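Local coordinates for protein beta-phenylalanine aminotransferase (Variovorax paradoxus, PDB 4AO9) that uses pyridoxal-5'-phosphate to transfer the amino group of beta-phenylalanine to a keto-acid acceptor, as a class-III aminotransferase, at residues Met305-Phe308 and Pro314-His317; Phe405-Asn410 and Ile439-Gly444. One frame throughout, in Å; residues are numbered along the deposited sequence.

Interaction 1: Met305-Phe308 and Pro314-His317; sequences MALF and PLAH
Phe-308 meets Leu-315 and His-317 at the tight end of this contact, where CD1 of the Phe-308 ring comes within 3.6 Å of His-317 CB and its CE1 lies 3.8 Å from Leu-315 CB. Both approaches are oblique, while Ala-316 O sits at the ring's edge, in its plane. Leu-315 CG is anti to its own carbonyl carbon (chi1 -55°), which brings CD1 against both Phe-308 CZ and Leu-307 CB, the latter 4.0 Å away. Phe-298 packs edge-to-face on the Phe-308 ring, Ala-162 of helix 152-167 touches it too, and Pro-56 of the second subunit adds to the packing. A lysine in place of Phe-308 would probably leave Leu-315 CB and CD1 and His-317 CB without their aromatic partner.

Two margins are looser. At one, the ring carbon CD of exposed Pro-314 stands 3.8 Å from Leu-307 CD2; at another, a water donates to both Phe-308 O, at 2.6 Å, and Leu-315 O, at 3.2 Å. Leu-315 N donates to Leu-307 O over 3.0 Å, with an N-H...O angle of 157°. A single direct backbone bond, a water bridge and apolar packing thus close the loop between the 3-10 segment 306-308 and His-317, whose ND1 bonds to Arg-147 and whose backbone N bonds to Ser-62 of the second subunit, at the dimer interface.

Interaction 2: Phe405-Asn410 and Ile439-Gly444; sequences FFHLLN and IGSFIG
The imidazole of His-407 has Phe-442 CA over one face, 3.6 Å above the plane and offset toward the rim, and Ser-441 OG at its edge, in the ring plane. The Phe-442 ring lies obliquely to it, planes at 53° and centroids 5.5 Å apart, and is stacked in turn with His-446. His-407 CD2 rests 3.5 Å from Phe-442 CB, and Phe-442 CD1 lies 3.7 Å from His-407 CB. With CG anti to the backbone N (chi1 173°), His-407 extends from helix 398-410 across to helix 429-445 and lays its ring against the backbone at Ser-441 and Phe-442.

There NE2 bonds to Ala-438 O, one turn back from Ser-441 on the same helix. Ser-441 OG turns to this carbonyl as well, and NE2 and OG also share a hydrogen bond of 3.0 Å, bent at 132°, so the protons are probably shared within the group. Beside it Leu-408 CD2 reaches Ile-439 CD1 at 4.3 Å; Leu-408 packs further on Tyr-435 and Ala-438, and Ile-439 on Leu-358 and Leu-361 of helix 341-365.

The segment axes stay 10.1 Å apart, and between these two segments most of the contact is made by His-407, whose imidazole nitrogen pairs with two oxygens of helix 429-445 while its carbons pack on Phe-442.

Interactions 1 and 2 lie on opposite sides of the chain's centre, their centres about 51 Å apart, and share no element. Interaction 1 folds a loop back on itself between helices 302-305 and 325-337; it is partly buried, with an exposed proline at one end, and the second subunit packs against it. Interaction 2 is buried and brings together two helices near the C-terminal end of the chain, with no other subunit touching either segment. Their chemistry differs accordingly: main-chain atoms and a water make the polar links in the loop, whereas histidine and serine side chains, with a helix carbonyl, make them between the helices. The side chain of His-317 lies about 9 Å from a bound pyridoxal-5'-phosphate.

Interaction 1: Met305-Phe308 and Pro314-His317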
ATOM      1  N   MET A 305     -12.372 -11.943 -11.595  1.00  9.63           N
ATOM      2  CA  MET A 305     -12.503 -11.415 -10.236  1.00  9.40           C
ATOM      3  C   MET A 305     -13.155 -12.418  -9.276  1.00  9.61           C
ATOM      4  O   MET A 305     -12.959 -12.334  -8.054  1.00  9.66           O
ATOM      5  CB  MET A 305     -13.265 -10.090 -10.248  1.00  9.72           C
ATOM      6  CG  MET A 305     -12.507  -8.949 -10.946  1.00 10.17           C
ATOM      7  SD  MET A 305     -10.850  -8.636 -10.263  1.00  9.76           S
ATOM      8  CE  MET A 305     -11.261  -8.055  -8.607  1.00 10.93           C
ATOM      9  N   ALA A 306     -13.901 -13.368  -9.831  1.00 10.09           N
ATOM     10  CA  ALA A 306     -14.555 -14.409  -9.043  1.00 10.36           C
ATOM     11  C   ALA A 306     -13.555 -15.261  -8.266  1.00 10.00           C
ATOM     12  O   ALA A 306     -13.916 -15.890  -7.255  1.00 10.74           O
ATOM     13  CB  ALA A 306     -15.409 -15.282  -9.935  1.00 11.01           C
ATOM     14  N   LEU A 307     -12.296 -15.262  -8.709  1.00  9.67           N
ATOM     15  CA  LEU A 307     -11.256 -15.979  -7.971  1.00  9.87           C
ATOM     16  C   LEU A 307     -11.174 -15.487  -6.533  1.00  9.98           C
ATOM     17  O   LEU A 307     -10.744 -16.234  -5.651  1.00  9.54           O
ATOM     18  CB  LEU A 307      -9.898 -15.800  -8.645  1.00 10.12           C
ATOM     19  CG  LEU A 307      -9.716 -16.530  -9.972  1.00 11.03           C
ATOM     20  CD1 LEU A 307      -8.371 -16.182 -10.593  1.00 13.47           C
ATOM     21  CD2 LEU A 307      -9.856 -18.022  -9.758  1.00 14.14           C
ATOM     22  N   PHE A 308     -11.576 -14.237  -6.307  1.00  9.75           N
ATOM     23  CA  PHE A 308     -11.483 -13.610  -4.978  1.00 10.33           C
ATOM     24  C   PHE A 308     -12.777 -13.574  -4.181  1.00 11.34           C
ATOM     25  O   PHE A 308     -12.795 -13.052  -3.072  1.00 12.11           O
ATOM     26  CB  PHE A 308     -10.950 -12.178  -5.098  1.00 10.77           C
ATOM     27  CG  PHE A 308      -9.587 -12.102  -5.685  1.00 10.02           C
ATOM     28  CD1 PHE A 308      -8.468 -12.320  -4.887  1.00 10.26           C
ATOM     29  CD2 PHE A 308      -9.414 -11.848  -7.046  1.00 10.31           C
ATOM     30  CE1 PHE A 308      -7.196 -12.257  -5.434  1.00 11.21           C
ATOM     31  CE2 PHE A 308      -8.152 -11.797  -7.605  1.00 11.25           C
ATOM     32  CZ  PHE A 308      -7.032 -11.997  -6.792  1.00 12.15           C
ATOM     33  N   PRO A 314     -10.834 -19.466  -4.916  1.00 14.88           N
ATOM     34  CA  PRO A 314      -9.704 -20.061  -4.205  1.00 14.81           C
ATOM     35  C   PRO A 314      -8.679 -19.071  -3.662  1.00 14.80           C
ATOM     36  O   PRO A 314      -7.786 -19.486  -2.929  1.00 15.78           O
ATOM     37  CB  PRO A 314      -9.045 -20.935  -5.279  1.00 15.04           C
ATOM     38  CG  PRO A 314      -9.344 -20.236  -6.550  1.00 14.35           C
ATOM     39  CD  PRO A 314     -10.703 -19.613  -6.379  1.00 14.25           C
ATOM     40  N   LEU A 315      -8.785 -17.790  -4.018  1.00 13.24           N
ATOM     41  CA  LEU A 315      -7.760 -16.809  -3.654  1.00 12.47           C
ATOM     42  C   LEU A 315      -8.220 -15.864  -2.577  1.00 12.40           C
ATOM     43  O   LEU A 315      -9.337 -15.346  -2.626  1.00 13.19           O
ATOM     44  CB  LEU A 315      -7.305 -15.989  -4.865  1.00 12.38           C
ATOM     45  CG  LEU A 315      -6.781 -16.747  -6.092  1.00 12.48           C
ATOM     46  CD1 LEU A 315      -6.266 -15.753  -7.085  1.00 13.73           C
ATOM     47  CD2 LEU A 315      -5.689 -17.782  -5.731  1.00 13.91           C
ATOM     48  N   ALA A 316      -7.352 -15.658  -1.598  1.00 11.56           N
ATOM     49  CA  ALA A 316      -7.544 -14.600  -0.630  1.00 11.76           C
ATOM     50  C   ALA A 316      -6.919 -13.322  -1.184  1.00 12.14           C
ATOM     51  O   ALA A 316      -5.906 -13.360  -1.911  1.00 13.00           O
ATOM     52  CB  ALA A 316      -6.880 -14.989   0.699  1.00 12.20           C
ATOM     53  N   HIS A 317      -7.537 -12.191  -0.871  1.00 11.02           N
ATOM     54  CA  HIS A 317      -6.892 -10.900  -1.028  1.00 10.37           C
ATOM     55  C   HIS A 317      -7.069 -10.095   0.256  1.00 11.26           C
ATOM     56  O   HIS A 317      -8.132  -9.531   0.523  1.00 10.06           O
ATOM     57  CB  HIS A 317      -7.406 -10.144  -2.255  1.00 10.41           C
ATOM     58  CG  HIS A 317      -7.012  -8.703  -2.261  1.00 10.10           C
ATOM     59  ND1 HIS A 317      -7.909  -7.692  -2.522  1.00  8.96           N
ATOM     60  CD2 HIS A 317      -5.825  -8.099  -2.006  1.00 10.80           C
ATOM     61  CE1 HIS A 317      -7.291  -6.526  -2.450  1.00  9.02           C
ATOM     62  NE2 HIS A 317      -6.026  -6.745  -2.120  1.00 10.17           N
TER
HETATM   63  O   HOH W   1     -11.422 -13.597  -0.955  1.00 26.65           O

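Interaction 2: Phe405-Asn410 and Ile439-Gly444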
ATOM      1  N   PHE A 405      14.694  22.495 -14.543  1.00 12.52           N
ATOM      2  CA  PHE A 405      14.081  22.421 -13.219  1.00 12.52           C
ATOM      3  C   PHE A 405      14.413  23.645 -12.360  1.00 12.58           C
ATOM      4  O   PHE A 405      13.515  24.270 -11.794  1.00 12.26           O
ATOM      5  CB  PHE A 405      14.503  21.127 -12.501  1.00 12.92           C
ATOM      6  CG  PHE A 405      14.032  21.051 -11.078  1.00 12.68           C
ATOM      7  CD1 PHE A 405      12.717  20.680 -10.786  1.00 14.27           C
ATOM      8  CD2 PHE A 405      14.892  21.380 -10.031  1.00 14.19           C
ATOM      9  CE1 PHE A 405      12.268  20.630  -9.468  1.00 13.93           C
ATOM     10  CE2 PHE A 405      14.448  21.330  -8.702  1.00 14.83           C
ATOM     11  CZ  PHE A 405      13.132  20.958  -8.428  1.00 15.14           C
ATOM     12  N   PHE A 406      15.698  23.989 -12.281  1.00 12.64           N
ATOM     13  CA  PHE A 406      16.125  25.135 -11.471  1.00 13.29           C
ATOM     14  C   PHE A 406      15.654  26.465 -12.047  1.00 13.06           C
ATOM     15  O   PHE A 406      15.254  27.362 -11.301  1.00 13.31           O
ATOM     16  CB  PHE A 406      17.644  25.131 -11.263  1.00 14.22           C
ATOM     17  CG  PHE A 406      18.132  24.003 -10.397  1.00 14.11           C
ATOM     18  CD1 PHE A 406      17.772  23.939  -9.050  1.00 13.96           C
ATOM     19  CD2 PHE A 406      18.952  23.004 -10.919  1.00 15.11           C
ATOM     20  CE1 PHE A 406      18.208  22.892  -8.250  1.00 15.43           C
ATOM     21  CE2 PHE A 406      19.390  21.951 -10.125  1.00 16.30           C
ATOM     22  CZ  PHE A 406      19.018  21.899  -8.783  1.00 15.98           C
ATOM     23  N   HIS A 407      15.665  26.570 -13.376  1.00 13.64           N
ATOM     24  CA  HIS A 407      15.110  27.734 -14.044  1.00 13.96           C
ATOM     25  C   HIS A 407      13.639  27.927 -13.683  1.00 13.68           C
ATOM     26  O   HIS A 407      13.219  29.038 -13.372  1.00 14.53           O
ATOM     27  CB  HIS A 407      15.271  27.640 -15.570  1.00 14.23           C
ATOM     28  CG  HIS A 407      14.567  28.735 -16.306  1.00 14.84           C
ATOM     29  ND1 HIS A 407      15.077  30.014 -16.398  1.00 16.85           N
ATOM     30  CD2 HIS A 407      13.375  28.757 -16.948  1.00 15.81           C
ATOM     31  CE1 HIS A 407      14.235  30.770 -17.076  1.00 17.41           C
ATOM     32  NE2 HIS A 407      13.197  30.032 -17.426  1.00 16.98           N
ATOM     33  N   LEU A 408      12.862  26.844 -13.719  1.00 13.21           N
ATOM     34  CA  LEU A 408      11.442  26.942 -13.408  1.00 13.03           C
ATOM     35  C   LEU A 408      11.233  27.391 -11.967  1.00 13.11           C
ATOM     36  O   LEU A 408      10.380  28.235 -11.701  1.00 13.44           O
ATOM     37  CB  LEU A 408      10.708  25.627 -13.730  1.00 12.33           C
ATOM     38  CG  LEU A 408      10.546  25.347 -15.230  1.00 12.10           C
ATOM     39  CD1 LEU A 408      10.053  23.917 -15.426  1.00 12.10           C
ATOM     40  CD2 LEU A 408       9.605  26.348 -15.896  1.00 13.22           C
ATOM     41  N   LEU A 409      12.042  26.874 -11.041  1.00 13.06           N
ATOM     42  CA  LEU A 409      11.981  27.367  -9.658  1.00 13.57           C
ATOM     43  C   LEU A 409      12.197  28.878  -9.602  1.00 14.20           C
ATOM     44  O   LEU A 409      11.474  29.569  -8.891  1.00 14.28           O
ATOM     45  CB  LEU A 409      12.989  26.664  -8.743  1.00 13.69           C
ATOM     46  CG  LEU A 409      12.780  25.178  -8.434  1.00 12.80           C
ATOM     47  CD1 LEU A 409      13.890  24.685  -7.518  1.00 14.35           C
ATOM     48  CD2 LEU A 409      11.418  24.910  -7.794  1.00 12.44           C
ATOM     49  N   ASN A 410      13.181  29.377 -10.355  1.00 15.18           N
ATOM     50  CA  ASN A 410      13.444  30.828 -10.418  1.00 16.09           C
ATOM     51  C   ASN A 410      12.250  31.626 -10.948  1.00 16.70           C
ATOM     52  O   ASN A 410      12.062  32.798 -10.589  1.00 17.48           O
ATOM     53  CB  ASN A 410      14.654  31.133 -11.308  1.00 17.08           C
ATOM     54  CG  ASN A 410      15.960  30.569 -10.771  1.00 18.70           C
ATOM     55  OD1 ASN A 410      16.892  30.326 -11.551  1.00 23.20           O
ATOM     56  ND2 ASN A 410      16.051  30.375  -9.470  1.00 20.62           N
ATOM     57  N   ILE A 439       9.276  28.623 -20.299  1.00 15.73           N
ATOM     58  CA  ILE A 439       9.991  27.834 -21.294  1.00 16.00           C
ATOM     59  C   ILE A 439      10.624  28.769 -22.323  1.00 16.54           C
ATOM     60  O   ILE A 439      11.755  28.551 -22.752  1.00 16.65           O
ATOM     61  CB  ILE A 439       9.068  26.765 -21.958  1.00 15.36           C
ATOM     62  CG1 ILE A 439       8.503  25.806 -20.892  1.00 15.31           C
ATOM     63  CG2 ILE A 439       9.802  25.989 -23.075  1.00 16.49           C
ATOM     64  CD1 ILE A 439       9.560  25.073 -20.044  1.00 15.16           C
ATOM     65  N   GLY A 440       9.892  29.823 -22.687  1.00 17.08           N
ATOM     66  CA  GLY A 440      10.411  30.862 -23.584  1.00 18.04           C
ATOM     67  C   GLY A 440      11.661  31.513 -23.021  1.00 18.67           C
ATOM     68  O   GLY A 440      12.668  31.655 -23.724  1.00 19.20           O
ATOM     69  N   SER A 441      11.610  31.895 -21.746  1.00 18.93           N
ATOM     70  CA  SER A 441      12.773  32.507 -21.104  1.00 19.62           C
ATOM     71  C   SER A 441      13.909  31.506 -20.898  1.00 19.44           C
ATOM     72  O   SER A 441      15.081  31.878 -20.946  1.00 20.47           O
ATOM     73  CB  SER A 441      12.398  33.210 -19.793  1.00 19.68           C
ATOM     74  OG  SER A 441      11.920  32.294 -18.825  1.00 20.28           O
ATOM     75  N   PHE A 442      13.569  30.233 -20.678  1.00 18.85           N
ATOM     76  CA  PHE A 442      14.584  29.191 -20.599  1.00 18.47           C
ATOM     77  C   PHE A 442      15.389  29.097 -21.897  1.00 19.33           C
ATOM     78  O   PHE A 442      16.620  29.136 -21.873  1.00 19.20           O
ATOM     79  CB  PHE A 442      13.964  27.828 -20.263  1.00 17.56           C
ATOM     80  CG  PHE A 442      14.969  26.718 -20.184  1.00 16.27           C
ATOM     81  CD1 PHE A 442      15.872  26.654 -19.126  1.00 15.61           C
ATOM     82  CD2 PHE A 442      15.021  25.740 -21.176  1.00 16.45           C
ATOM     83  CE1 PHE A 442      16.812  25.635 -19.056  1.00 14.78           C
ATOM     84  CE2 PHE A 442      15.958  24.710 -21.112  1.00 16.79           C
ATOM     85  CZ  PHE A 442      16.852  24.656 -20.047  1.00 16.26           C
ATOM     86  N   ILE A 443      14.680  28.965 -23.017  1.00 20.36           N
ATOM     87  CA  ILE A 443      15.310  28.865 -24.338  1.00 21.97           C
ATOM     88  C   ILE A 443      16.098  30.138 -24.649  1.00 23.27           C
ATOM     89  O   ILE A 443      17.235  30.066 -25.117  1.00 24.20           O
ATOM     90  CB  ILE A 443      14.270  28.568 -25.448  1.00 21.90           C
ATOM     91  CG1 ILE A 443      13.643  27.187 -25.229  1.00 21.55           C
ATOM     92  CG2 ILE A 443      14.913  28.645 -26.849  1.00 21.95           C
ATOM     93  CD1 ILE A 443      12.333  26.971 -25.963  1.00 21.75           C
ATOM     94  N   GLY A 444      15.499  31.290 -24.355  1.00 24.54           N
ATOM     95  CA  GLY A 444      16.150  32.587 -24.558  1.00 26.41           C
ATOM     96  C   GLY A 444      17.454  32.759 -23.798  1.00 27.52           C
ATOM     97  O   GLY A 444      18.424  33.306 -24.333  1.00 28.21           O
TER